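Local coordinates for protein ferredoxin component of dioxygenase (Sphingobium yanoikuyae, PDB 2I7F) that carries a Rieske-type [2Fe-2S] cluster and probably shuttles electrons to the terminal oxygenase of the biphenyl 2,3-dioxygenase system, at residues E24-L29 with V99-P104; V38-N43 with Y90-E95; C45-A50 with A80-I85. One frame throughout, in Å; residues are numbered along the deposited sequence.

Contact 1. Residues E24-L29 with V99-P104; sequences EKMPAL and VCIDQP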
ATOM      1  N   GLU A  24      12.944  -0.068   8.231  1.00 23.81           N
ATOM      2  CA  GLU A  24      13.909  -1.112   8.495  1.00 25.19           C
ATOM      3  C   GLU A  24      13.334  -2.364   9.178  1.00 25.00           C
ATOM      4  O   GLU A  24      13.818  -3.472   8.941  1.00 25.27           O
ATOM      5  CB  GLU A  24      15.156  -0.576   9.218  1.00 25.97           C
ATOM      6  CG  GLU A  24      14.953   0.074  10.585  1.00 28.16           C
ATOM      7  CD  GLU A  24      16.255   0.684  11.110  1.00 29.25           C
ATOM      8  OE1 GLU A  24      16.288   1.928  11.302  1.00 35.71           O
ATOM      9  OE2 GLU A  24      17.246  -0.068  11.327  1.00 34.63           O
ATOM     10  N   LYS A  25      12.270  -2.243   9.943  1.00 24.49           N
ATOM     11  CA  LYS A  25      11.713  -3.459  10.553  1.00 25.52           C
ATOM     12  C   LYS A  25      10.871  -4.368   9.585  1.00 25.03           C
ATOM     13  O   LYS A  25      10.637  -5.540   9.859  1.00 25.07           O
ATOM     14  CB  LYS A  25      10.949  -3.077  11.840  1.00 26.11           C
ATOM     15  CG  LYS A  25      11.909  -2.771  13.013  1.00 27.88           C
ATOM     16  CD  LYS A  25      11.218  -2.140  14.239  1.00 28.43           C
ATOM     17  CE  LYS A  25      11.628  -0.655  14.473  1.00 30.67           C
ATOM     18  NZ  LYS A  25      11.623  -0.270  15.955  1.00 30.34           N
ATOM     19  N   MET A  26      10.516  -3.848   8.418  1.00 23.61           N
ATOM     20  CA  MET A  26       9.392  -4.338   7.669  1.00 22.80           C
ATOM     21  C   MET A  26       9.709  -4.744   6.233  1.00 21.77           C
ATOM     22  O   MET A  26      10.708  -4.304   5.647  1.00 21.56           O
ATOM     23  CB  MET A  26       8.357  -3.220   7.605  1.00 22.48           C
ATOM     24  CG  MET A  26       7.860  -2.699   8.917  1.00 23.40           C
ATOM     25  SD  MET A  26       7.051  -3.891   9.978  1.00 21.83           S
ATOM     26  CE  MET A  26       5.625  -4.281   9.000  1.00 17.41           C
ATOM     27  N   PRO A  27       8.826  -5.568   5.645  1.00 20.84           N
ATOM     28  CA  PRO A  27       8.850  -5.726   4.209  1.00 19.92           C
ATOM     29  C   PRO A  27       8.569  -4.404   3.534  1.00 17.76           C
ATOM     30  O   PRO A  27       7.953  -3.544   4.126  1.00 17.37           O
ATOM     31  CB  PRO A  27       7.733  -6.754   3.919  1.00 20.42           C
ATOM     32  CG  PRO A  27       7.085  -7.064   5.189  1.00 20.30           C
ATOM     33  CD  PRO A  27       7.789  -6.396   6.298  1.00 21.20           C
ATOM     34  N   ALA A  28       9.000  -4.230   2.301  1.00 17.31           N
ATOM     35  CA  ALA A  28       8.690  -2.999   1.585  1.00 17.62           C
ATOM     36  C   ALA A  28       7.199  -2.712   1.765  1.00 17.34           C
ATOM     37  O   ALA A  28       6.385  -3.642   1.687  1.00 18.49           O
ATOM     38  CB  ALA A  28       9.049  -3.103   0.104  1.00 16.54           C
ATOM     39  N   LEU A  29       6.852  -1.437   2.003  1.00 17.16           N
ATOM     40  CA  LEU A  29       5.476  -0.993   2.275  1.00 16.79           C
ATOM     41  C   LEU A  29       5.026   0.029   1.251  1.00 17.12           C
ATOM     42  O   LEU A  29       5.842   0.715   0.685  1.00 16.73           O
ATOM     43  CB  LEU A  29       5.368  -0.375   3.657  1.00 17.68           C
ATOM     44  CG  LEU A  29       5.691  -1.265   4.884  1.00 14.95           C
ATOM     45  CD1 LEU A  29       5.756  -0.361   6.109  1.00 15.79           C
ATOM     46  CD2 LEU A  29       4.691  -2.382   5.058  1.00 13.47           C
ATOM     47  N   VAL A  99       1.838   9.123   8.976  1.00 16.44           N
ATOM     48  CA  VAL A  99       1.256   7.808   8.719  1.00 15.58           C
ATOM     49  C   VAL A  99       2.017   6.758   9.521  1.00 16.85           C
ATOM     50  O   VAL A  99       3.221   6.568   9.314  1.00 17.13           O
ATOM     51  CB  VAL A  99       1.285   7.396   7.222  1.00 15.70           C
ATOM     52  CG1 VAL A  99       0.649   6.052   7.067  1.00 12.78           C
ATOM     53  CG2 VAL A  99       0.518   8.410   6.366  1.00 11.27           C
ATOM     54  N   CYS A 100       1.318   6.103  10.464  1.00 17.77           N
ATOM     55  CA  CYS A 100       1.914   5.053  11.262  1.00 17.34           C
ATOM     56  C   CYS A 100       1.165   3.744  11.178  1.00 17.73           C
ATOM     57  O   CYS A 100      -0.038   3.708  10.927  1.00 16.46           O
ATOM     58  CB  CYS A 100       2.007   5.451  12.751  1.00 17.30           C
ATOM     59  SG  CYS A 100       2.819   6.967  13.153  1.00 16.04           S
ATOM     60  N   ILE A 101       1.915   2.674  11.450  1.00 19.21           N
ATOM     61  CA  ILE A 101       1.401   1.323  11.657  1.00 19.96           C
ATOM     62  C   ILE A 101       2.018   0.782  12.964  1.00 21.47           C
ATOM     63  O   ILE A 101       2.964   1.340  13.488  1.00 21.24           O
ATOM     64  CB  ILE A 101       1.665   0.368  10.458  1.00 19.61           C
ATOM     65  CG1 ILE A 101       3.173   0.154  10.189  1.00 19.69           C
ATOM     66  CG2 ILE A 101       0.888   0.867   9.214  1.00 16.73           C
ATOM     67  CD1 ILE A 101       3.515  -1.123   9.368  1.00 18.71           C
ATOM     68  N   ASP A 102       1.451  -0.283  13.485  1.00 22.75           N
ATOM     69  CA  ASP A 102       1.937  -0.874  14.710  1.00 25.01           C
ATOM     70  C   ASP A 102       3.190  -1.632  14.372  1.00 25.70           C
ATOM     71  O   ASP A 102       3.295  -2.186  13.288  1.00 25.31           O
ATOM     72  CB  ASP A 102       0.896  -1.832  15.317  1.00 25.79           C
ATOM     73  CG  ASP A 102      -0.387  -1.115  15.797  1.00 30.25           C
ATOM     74  OD1 ASP A 102      -0.400   0.119  15.990  1.00 32.28           O
ATOM     75  OD2 ASP A 102      -1.417  -1.815  15.995  1.00 36.99           O
ATOM     76  N   GLN A 103       4.151  -1.639  15.284  1.00 26.67           N
ATOM     77  CA  GLN A 103       5.281  -2.574  15.194  1.00 28.66           C
ATOM     78  C   GLN A 103       4.682  -3.998  15.333  1.00 29.15           C
ATOM     79  O   GLN A 103       3.964  -4.268  16.293  1.00 29.08           O
ATOM     80  CB  GLN A 103       6.272  -2.278  16.320  1.00 29.04           C
ATOM     81  CG  GLN A 103       7.713  -1.955  15.884  1.00 30.60           C
ATOM     82  CD  GLN A 103       8.488  -1.182  16.971  1.00 30.18           C
ATOM     83  OE1 GLN A 103       8.036  -0.143  17.495  1.00 28.42           O
ATOM     84  NE2 GLN A 103       9.641  -1.698  17.322  1.00 33.74           N
ATOM     85  N   PRO A 104       4.893  -4.890  14.356  1.00 30.83           N
ATOM     86  CA  PRO A 104       4.194  -6.180  14.453  1.00 31.17           C
ATOM     87  C   PRO A 104       5.113  -7.294  14.956  1.00 31.87           C
ATOM     88  O   PRO A 104       5.801  -7.114  15.962  1.00 31.84           O
ATOM     89  CB  PRO A 104       3.772  -6.451  12.997  1.00 32.52           C
ATOM     90  CG  PRO A 104       4.858  -5.695  12.133  1.00 32.28           C
ATOM     91  CD  PRO A 104       5.697  -4.828  13.122  1.00 31.43           C
TER

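Contact 2. Residues V38-N43 with Y90-E95; sequences VFVTDN and YPVTIE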
ATOM      1  N   VAL A  38      -6.101   7.210   4.240  1.00 20.37           N
ATOM      2  CA  VAL A  38      -4.828   6.509   4.069  1.00 19.54           C
ATOM      3  C   VAL A  38      -4.916   4.988   4.390  1.00 18.73           C
ATOM      4  O   VAL A  38      -5.577   4.567   5.314  1.00 19.02           O
ATOM      5  CB  VAL A  38      -3.724   7.221   4.944  1.00 19.45           C
ATOM      6  CG1 VAL A  38      -2.411   6.485   4.940  1.00 19.59           C
ATOM      7  CG2 VAL A  38      -3.520   8.669   4.494  1.00 18.62           C
ATOM      8  N   PHE A  39      -4.263   4.183   3.551  1.00 18.08           N
ATOM      9  CA  PHE A  39      -4.191   2.739   3.667  1.00 18.36           C
ATOM     10  C   PHE A  39      -2.741   2.367   3.451  1.00 18.23           C
ATOM     11  O   PHE A  39      -1.996   3.113   2.794  1.00 19.69           O
ATOM     12  CB  PHE A  39      -5.139   2.067   2.636  1.00 17.65           C
ATOM     13  CG  PHE A  39      -6.586   2.471   2.813  1.00 17.04           C
ATOM     14  CD1 PHE A  39      -7.089   3.637   2.219  1.00 15.13           C
ATOM     15  CD2 PHE A  39      -7.421   1.759   3.690  1.00 17.75           C
ATOM     16  CE1 PHE A  39      -8.384   4.030   2.433  1.00 16.08           C
ATOM     17  CE2 PHE A  39      -8.717   2.153   3.913  1.00 17.59           C
ATOM     18  CZ  PHE A  39      -9.215   3.293   3.282  1.00 15.74           C
ATOM     19  N   VAL A  40      -2.336   1.246   4.047  1.00 19.10           N
ATOM     20  CA  VAL A  40      -0.971   0.729   3.974  1.00 18.25           C
ATOM     21  C   VAL A  40      -1.046  -0.787   3.665  1.00 17.84           C
ATOM     22  O   VAL A  40      -1.782  -1.536   4.342  1.00 17.30           O
ATOM     23  CB  VAL A  40      -0.147   1.008   5.284  1.00 17.94           C
ATOM     24  CG1 VAL A  40       1.290   0.365   5.238  1.00 14.52           C
ATOM     25  CG2 VAL A  40      -0.048   2.536   5.532  1.00 19.17           C
ATOM     26  N   THR A  41      -0.315  -1.184   2.622  1.00 17.34           N
ATOM     27  CA  THR A  41      -0.150  -2.579   2.212  1.00 17.61           C
ATOM     28  C   THR A  41       1.337  -2.909   2.059  1.00 17.89           C
ATOM     29  O   THR A  41       2.147  -2.015   1.927  1.00 18.22           O
ATOM     30  CB  THR A  41      -0.894  -2.919   0.863  1.00 17.95           C
ATOM     31  OG1 THR A  41      -0.149  -2.457  -0.288  1.00 16.95           O
ATOM     32  CG2 THR A  41      -2.311  -2.363   0.830  1.00 16.01           C
ATOM     33  N   ASP A  42       1.703  -4.187   2.081  1.00 17.99           N
ATOM     34  CA  ASP A  42       2.968  -4.590   1.474  1.00 17.82           C
ATOM     35  C   ASP A  42       3.103  -4.047   0.033  1.00 17.71           C
ATOM     36  O   ASP A  42       2.131  -3.888  -0.683  1.00 19.17           O
ATOM     37  CB  ASP A  42       3.131  -6.104   1.477  1.00 18.09           C
ATOM     38  CG  ASP A  42       3.535  -6.648   2.839  1.00 18.73           C
ATOM     39  OD1 ASP A  42       3.794  -5.842   3.758  1.00 19.92           O
ATOM     40  OD2 ASP A  42       3.580  -7.885   2.992  1.00 19.16           O
ATOM     41  N   ASN A  43       4.313  -3.701  -0.363  1.00 17.07           N
ATOM     42  CA  ASN A  43       4.557  -3.175  -1.715  1.00 15.73           C
ATOM     43  C   ASN A  43       4.853  -4.287  -2.756  1.00 16.28           C
ATOM     44  O   ASN A  43       4.501  -4.145  -3.939  1.00 16.52           O
ATOM     45  CB  ASN A  43       5.720  -2.182  -1.643  1.00 14.84           C
ATOM     46  CG  ASN A  43       5.710  -1.165  -2.713  1.00 15.17           C
ATOM     47  OD1 ASN A  43       6.666  -0.357  -2.836  1.00 20.54           O
ATOM     48  ND2 ASN A  43       4.656  -1.153  -3.513  1.00 13.70           N
ATOM     49  N   TYR A  90      -2.223  -3.295   6.703  1.00 15.89           N
ATOM     50  CA  TYR A  90      -1.861  -2.877   8.046  1.00 16.44           C
ATOM     51  C   TYR A  90      -2.862  -1.828   8.517  1.00 16.71           C
ATOM     52  O   TYR A  90      -3.233  -0.951   7.738  1.00 19.60           O
ATOM     53  CB  TYR A  90      -0.412  -2.285   8.077  1.00 15.98           C
ATOM     54  CG  TYR A  90       0.667  -3.272   7.620  1.00 16.64           C
ATOM     55  CD1 TYR A  90       0.981  -3.416   6.282  1.00 13.60           C
ATOM     56  CD2 TYR A  90       1.337  -4.055   8.520  1.00 17.90           C
ATOM     57  CE1 TYR A  90       1.938  -4.289   5.854  1.00 14.88           C
ATOM     58  CE2 TYR A  90       2.295  -4.963   8.091  1.00 18.51           C
ATOM     59  CZ  TYR A  90       2.589  -5.075   6.760  1.00 15.13           C
ATOM     60  OH  TYR A  90       3.574  -5.964   6.399  1.00 16.09           O
ATOM     61  N   PRO A  91      -3.327  -1.932   9.759  1.00 17.13           N
ATOM     62  CA  PRO A  91      -4.116  -0.904  10.409  1.00 17.13           C
ATOM     63  C   PRO A  91      -3.262   0.333  10.635  1.00 17.07           C
ATOM     64  O   PRO A  91      -2.136   0.217  11.161  1.00 17.34           O
ATOM     65  CB  PRO A  91      -4.545  -1.563  11.747  1.00 17.84           C
ATOM     66  CG  PRO A  91      -4.311  -2.987  11.570  1.00 18.38           C
ATOM     67  CD  PRO A  91      -3.112  -3.074  10.677  1.00 17.81           C
ATOM     68  N   VAL A  92      -3.820   1.485  10.246  1.00 16.41           N
ATOM     69  CA  VAL A  92      -3.151   2.771  10.172  1.00 16.32           C
ATOM     70  C   VAL A  92      -3.691   3.699  11.302  1.00 15.88           C
ATOM     71  O   VAL A  92      -4.895   3.742  11.610  1.00 15.57           O
ATOM     72  CB  VAL A  92      -3.279   3.401   8.736  1.00 16.93           C
ATOM     73  CG1 VAL A  92      -2.478   4.668   8.591  1.00 15.65           C
ATOM     74  CG2 VAL A  92      -2.844   2.387   7.666  1.00 17.15           C
ATOM     75  N   THR A  93      -2.751   4.367  11.956  1.00 15.38           N
ATOM     76  CA  THR A  93      -3.010   5.489  12.840  1.00 15.03           C
ATOM     77  C   THR A  93      -2.245   6.709  12.278  1.00 15.23           C
ATOM     78  O   THR A  93      -1.180   6.547  11.748  1.00 16.23           O
ATOM     79  CB  THR A  93      -2.545   5.138  14.256  1.00 15.64           C
ATOM     80  OG1 THR A  93      -3.124   3.871  14.638  1.00 15.48           O
ATOM     81  CG2 THR A  93      -2.963   6.202  15.301  1.00 14.23           C
ATOM     82  N   ILE A  94      -2.783   7.916  12.428  1.00 14.27           N
ATOM     83  CA  ILE A  94      -2.049   9.178  12.177  1.00 13.80           C
ATOM     84  C   ILE A  94      -1.642   9.770  13.510  1.00 12.81           C
ATOM     85  O   ILE A  94      -2.487   9.995  14.407  1.00 12.28           O
ATOM     86  CB  ILE A  94      -2.913  10.221  11.407  1.00 13.29           C
ATOM     87  CG1 ILE A  94      -3.148   9.698   9.973  1.00 14.60           C
ATOM     88  CG2 ILE A  94      -2.248  11.595  11.391  1.00 11.95           C
ATOM     89  CD1 ILE A  94      -4.245  10.471   9.221  1.00 17.44           C
ATOM     90  N   GLU A  95      -0.335   9.963  13.646  1.00 12.95           N
ATOM     91  CA  GLU A  95       0.268  10.456  14.857  1.00 12.55           C
ATOM     92  C   GLU A  95       1.030  11.683  14.470  1.00 12.50           C
ATOM     93  O   GLU A  95       2.035  11.567  13.814  1.00 13.53           O
ATOM     94  CB  GLU A  95       1.222   9.423  15.460  1.00 12.46           C
ATOM     95  CG  GLU A  95       0.566   8.095  15.882  1.00 12.01           C
ATOM     96  CD  GLU A  95      -0.303   8.211  17.100  1.00 12.28           C
ATOM     97  OE1 GLU A  95      -0.424   9.314  17.685  1.00 13.08           O
ATOM     98  OE2 GLU A  95      -0.875   7.178  17.509  1.00 14.97           O
TER

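Contact 3. Residues C45-A50 with A80-I85; sequences CTHGNA and AFPCQI. With FES (Fe2/s2 (inorganic) cluster), chain D.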
ATOM      1  N   CYS A  45       4.200  -7.109  -4.958  1.00 16.54           N
ATOM      2  CA  CYS A  45       3.149  -7.931  -5.545  1.00 16.01           C
ATOM      3  C   CYS A  45       3.318  -9.386  -5.089  1.00 16.25           C
ATOM      4  O   CYS A  45       4.446  -9.843  -4.906  1.00 15.74           O
ATOM      5  CB  CYS A  45       3.191  -7.887  -7.064  1.00 16.30           C
ATOM      6  SG  CYS A  45       1.718  -8.680  -7.730  1.00 14.56           S
ATOM      7  N   THR A  46       2.196 -10.059  -4.834  1.00 16.37           N
ATOM      8  CA  THR A  46       2.219 -11.448  -4.346  1.00 16.02           C
ATOM      9  C   THR A  46       2.398 -12.400  -5.515  1.00 15.02           C
ATOM     10  O   THR A  46       2.661 -13.587  -5.318  1.00 15.41           O
ATOM     11  CB  THR A  46       0.931 -11.872  -3.528  1.00 16.20           C
ATOM     12  OG1 THR A  46      -0.224 -11.800  -4.380  1.00 17.09           O
ATOM     13  CG2 THR A  46       0.711 -11.034  -2.250  1.00 13.99           C
ATOM     14  N   HIS A  47       2.274 -11.883  -6.736  1.00 15.67           N
ATOM     15  CA  HIS A  47       2.416 -12.702  -7.914  1.00 15.47           C
ATOM     16  C   HIS A  47       3.830 -12.709  -8.497  1.00 16.02           C
ATOM     17  O   HIS A  47       4.257 -13.691  -9.120  1.00 15.63           O
ATOM     18  CB  HIS A  47       1.391 -12.294  -8.958  1.00 15.30           C
ATOM     19  CG  HIS A  47       1.484 -13.107 -10.194  1.00 14.90           C
ATOM     20  ND1 HIS A  47       2.090 -12.641 -11.340  1.00 16.94           N
ATOM     21  CD2 HIS A  47       1.161 -14.398 -10.434  1.00 17.99           C
ATOM     22  CE1 HIS A  47       2.085 -13.597 -12.250  1.00 16.81           C
ATOM     23  NE2 HIS A  47       1.542 -14.679 -11.718  1.00 16.02           N
ATOM     24  N   GLY A  48       4.570 -11.634  -8.298  1.00 16.24           N
ATOM     25  CA  GLY A  48       5.938 -11.606  -8.763  1.00 16.15           C
ATOM     26  C   GLY A  48       6.763 -10.469  -8.212  1.00 16.01           C
ATOM     27  O   GLY A  48       6.431  -9.875  -7.197  1.00 16.60           O
ATOM     28  N   ASN A  49       7.880 -10.191  -8.877  1.00 15.42           N
ATOM     29  CA  ASN A  49       8.828  -9.200  -8.404  1.00 15.47           C
ATOM     30  C   ASN A  49       8.517  -7.852  -9.076  1.00 14.96           C
ATOM     31  O   ASN A  49       9.170  -7.454 -10.029  1.00 14.86           O
ATOM     32  CB  ASN A  49      10.272  -9.643  -8.708  1.00 15.44           C
ATOM     33  CG  ASN A  49      10.737 -10.826  -7.877  1.00 16.84           C
ATOM     34  OD1 ASN A  49      10.479 -10.913  -6.694  1.00 16.03           O
ATOM     35  ND2 ASN A  49      11.468 -11.748  -8.522  1.00 17.12           N
ATOM     36  N   ALA A  50       7.460  -7.190  -8.589  1.00 15.19           N
ATOM     37  CA  ALA A  50       7.099  -5.834  -8.952  1.00 14.91           C
ATOM     38  C   ALA A  50       6.634  -5.152  -7.679  1.00 14.87           C
ATOM     39  O   ALA A  50       6.189  -5.826  -6.742  1.00 14.60           O
ATOM     40  CB  ALA A  50       6.003  -5.823  -9.975  1.00 15.13           C
ATOM     41  N   ALA A  80      -7.900  -8.639  -9.883  1.00 18.60           N
ATOM     42  CA  ALA A  80      -7.652  -9.048 -11.259  1.00 19.19           C
ATOM     43  C   ALA A  80      -6.573 -10.117 -11.321  1.00 19.15           C
ATOM     44  O   ALA A  80      -5.522  -9.992 -10.729  1.00 19.08           O
ATOM     45  CB  ALA A  80      -7.271  -7.868 -12.124  1.00 18.44           C
ATOM     46  N   PHE A  81      -6.888 -11.188 -12.030  1.00 20.45           N
ATOM     47  CA  PHE A  81      -5.922 -12.230 -12.375  1.00 20.47           C
ATOM     48  C   PHE A  81      -4.710 -11.565 -13.049  1.00 19.74           C
ATOM     49  O   PHE A  81      -4.884 -10.673 -13.865  1.00 19.71           O
ATOM     50  CB  PHE A  81      -6.614 -13.254 -13.314  1.00 21.90           C
ATOM     51  CG  PHE A  81      -5.735 -14.399 -13.732  1.00 22.26           C
ATOM     52  CD1 PHE A  81      -5.649 -15.554 -12.944  1.00 23.91           C
ATOM     53  CD2 PHE A  81      -4.987 -14.321 -14.900  1.00 24.27           C
ATOM     54  CE1 PHE A  81      -4.815 -16.602 -13.303  1.00 24.30           C
ATOM     55  CE2 PHE A  81      -4.162 -15.375 -15.282  1.00 23.93           C
ATOM     56  CZ  PHE A  81      -4.077 -16.518 -14.484  1.00 24.19           C
ATOM     57  N   PRO A  82      -3.481 -12.051 -12.792  1.00 18.89           N
ATOM     58  CA  PRO A  82      -3.073 -13.254 -12.076  1.00 18.46           C
ATOM     59  C   PRO A  82      -2.892 -13.174 -10.574  1.00 18.52           C
ATOM     60  O   PRO A  82      -2.449 -14.155  -9.972  1.00 17.97           O
ATOM     61  CB  PRO A  82      -1.742 -13.608 -12.755  1.00 18.50           C
ATOM     62  CG  PRO A  82      -1.201 -12.332 -13.230  1.00 18.62           C
ATOM     63  CD  PRO A  82      -2.329 -11.385 -13.431  1.00 18.85           C
ATOM     64  N   CYS A  83      -3.214 -12.036  -9.963  1.00 18.40           N
ATOM     65  CA  CYS A  83      -3.183 -11.935  -8.505  1.00 19.09           C
ATOM     66  C   CYS A  83      -4.239 -12.821  -7.879  1.00 18.67           C
ATOM     67  O   CYS A  83      -5.413 -12.755  -8.251  1.00 17.80           O
ATOM     68  CB  CYS A  83      -3.395 -10.498  -8.054  1.00 18.73           C
ATOM     69  SG  CYS A  83      -2.051  -9.485  -8.567  1.00 20.73           S
ATOM     70  N   GLN A  84      -3.789 -13.676  -6.953  1.00 19.50           N
ATOM     71  CA  GLN A  84      -4.661 -14.606  -6.231  1.00 19.78           C
ATOM     72  C   GLN A  84      -4.453 -14.609  -4.721  1.00 18.53           C
ATOM     73  O   GLN A  84      -5.392 -14.907  -3.977  1.00 18.81           O
ATOM     74  CB  GLN A  84      -4.459 -16.034  -6.730  1.00 19.86           C
ATOM     75  CG  GLN A  84      -4.929 -16.271  -8.157  1.00 22.70           C
ATOM     76  CD  GLN A  84      -4.590 -17.669  -8.650  1.00 24.34           C
ATOM     77  OE1 GLN A  84      -3.484 -18.176  -8.419  1.00 33.24           O
ATOM     78  NE2 GLN A  84      -5.535 -18.306  -9.318  1.00 28.17           N
ATOM     79  N   ILE A  85      -3.220 -14.359  -4.281  1.00 17.46           N
ATOM     80  CA  ILE A  85      -2.862 -14.344  -2.851  1.00 17.08           C
ATOM     81  C   ILE A  85      -3.090 -12.914  -2.348  1.00 16.88           C
ATOM     82  O   ILE A  85      -2.493 -11.981  -2.887  1.00 18.86           O
ATOM     83  CB  ILE A  85      -1.368 -14.722  -2.632  1.00 16.84           C
ATOM     84  CG1 ILE A  85      -1.059 -16.152  -3.112  1.00 15.25           C
ATOM     85  CG2 ILE A  85      -0.972 -14.559  -1.167  1.00 16.82           C
ATOM     86  CD1 ILE A  85       0.459 -16.420  -3.300  1.00 17.15           C
TER
HETATM   87 FE1  FES D 501       2.305 -10.468 -11.774  1.00 17.77          FE
HETATM   88 FE2  FES D 501       2.102  -8.369  -9.991  1.00 18.55          FE
HETATM   89  S1  FES D 501       0.516  -9.375 -11.172  1.00 19.86           S
HETATM   90  S2  FES D 501       3.935  -9.510 -10.618  1.00 19.06           S
HETATM   91  O   HOH W   1      -1.013 -13.611  -6.223  1.00 13.74           O

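Contact 1. Residues E24-L29 with V99-P104
M26 reaches tip to tip toward both I101 and P104, and its thioether bridges from a loop to the end of the last strand of the chain. The methyl CE comes to 3.5 Å from P104 CG, while SD lies 3.5 Å from P104 CD, so sulfur and methyl together meet the CG and CD atoms of the proline ring. A bend at chi3 (-65°) turns CE inward, where it also stands 3.8 Å from I101 CD1. An unbranched methionine suits this place because it can fold to follow an uneven apolar surface. Deeper in, L29 CD1 meets the same I101 methyl, CD1, at 4.0 Å. CD1 of I101 is thus shared by M26 and L29, and chi2 (160°) extends it away from the strand to reach them.

The apolar cluster belongs to the larger antiparallel sheet of the Rieske fold: I101 sits on strand 98-102 and L29 lies on strand 29-34. Y90 of strand 89-95, between them in the strand order, is touched by M26, L29 and I101 alike.

Toward the solvent the character changes. K25 and Q103 cross obliquely, with the aliphatic part of the lysine at K25 CD lying 3.9 Å from Q103 CG, and both side chains also touch L5 of strand 4-9. Long polar chains suit this margin, where K25 is exposed and Q103 partly so, since their methylenes can still pack. P104 borders the same side, exposed although its ring carries the methionine contact. Outside the contact, D102 OD1 forms a salt bridge with K4 of strand 4-9.

Contact 2. Residues V38-N43 with Y90-E95
Y90 and D42 meet through a short hydrogen bond, in which the phenol OH donates to D42 OD1 at 2.7 Å. The hydroxyl arrives on the syn side of the carboxylate, 21° out of its plane, and the carboxylate and ring planes are turned 49° apart. With chi2 at -6°, OD1 lies nearly eclipsed with CA, which leaves it facing the tyrosine. Tyrosine suits this place because its ring can pack while its hydroxyl still reaches a polar partner; ring atom Y90 CD1 rests 3.9 Å from V40 CG1.

Behind this pair the backbone takes over: Y90 N donates to V40 O at 3.0 Å. Here strands 37-42 and 89-95 run as antiparallel neighbours in the larger sheet of the Rieske domain, although the latter is interrupted along its length. Past Y90, valine side chains carry the contact. V92 CG2 presses on V40 CG2 at 3.5 Å, and V92 CG1 meets V38 CG1 at 4.1 Å, each pair crossing at about a right angle. Compact branched valines suit both the extended backbone and this apolar surface, to which V99 adds from strand 98-102.

Farther out, T41 faces away from strand 89-95. Its OG1 donates to D42 O at 2.7 Å and is also hydrogen-bonded to Y32 OH, while the backbone of D42 bonds with K88.

Contact 3. Residues C45-A50 with A80-I85
H47 and P82 meet by a CH-pi contact: P82 CB sits over one face of the imidazole, 3.8 Å from its centroid and 17° off the ring normal. The proline, preceded by a cis peptide bond, offers a rigid apolar surface against a ring that also binds metal.

Metal bonds come next. H47 ND1 binds iron FE1 at 2.2 Å and C45 SG binds FE2 at 2.3 Å; H67 and C64 complete the two-histidine, two-cysteine set of a Rieske cluster.

Other contacts involve sulfur. G48 N lies 3.2 Å from the bridging sulfide S2, and glycine has no side chain to come between. C83 SG packs 3.9 Å from C45 SG, near the cluster but not bound to iron.

Hydrogen bonds join the far end. T46 OG1 lies between the backbone N and the carbonyl carbon (chi1 63°), where it donates to I85 O at 2.7 Å; water 1 donates to the same hydroxyl and accepts from Q84 N. H47 N donates to the iron-bound C45 SG (3.4 Å) in a nearly straight bond.

Residues 45-50 follow strand 37-42 and residues 80-85 precede strand 89-95, with F71 of strand 70-72 touching C45, T46 and C83.

In the fold
From the N terminus, the chain enters contact 1 at 24-29, contact 2 at 38-43 and contact 3 at 45-50, then completes them in reverse order. Residues 80-85 close the innermost loop, which holds the small three-stranded sheet; residues 90-95 close contact 2 around it, and 99-104 close contact 1 around both. The loops are therefore concentric and none cross. Contacts 1 and 2, centres about 9 Å apart, both reach the larger sheet and touch through probable backbone hydrogen bonds from C100 N to T93 O and from N43 N to A28 O. Contact 3 brings two loops together at the cluster, across the chain's centre from contact 2, which it merely adjoins in sequence.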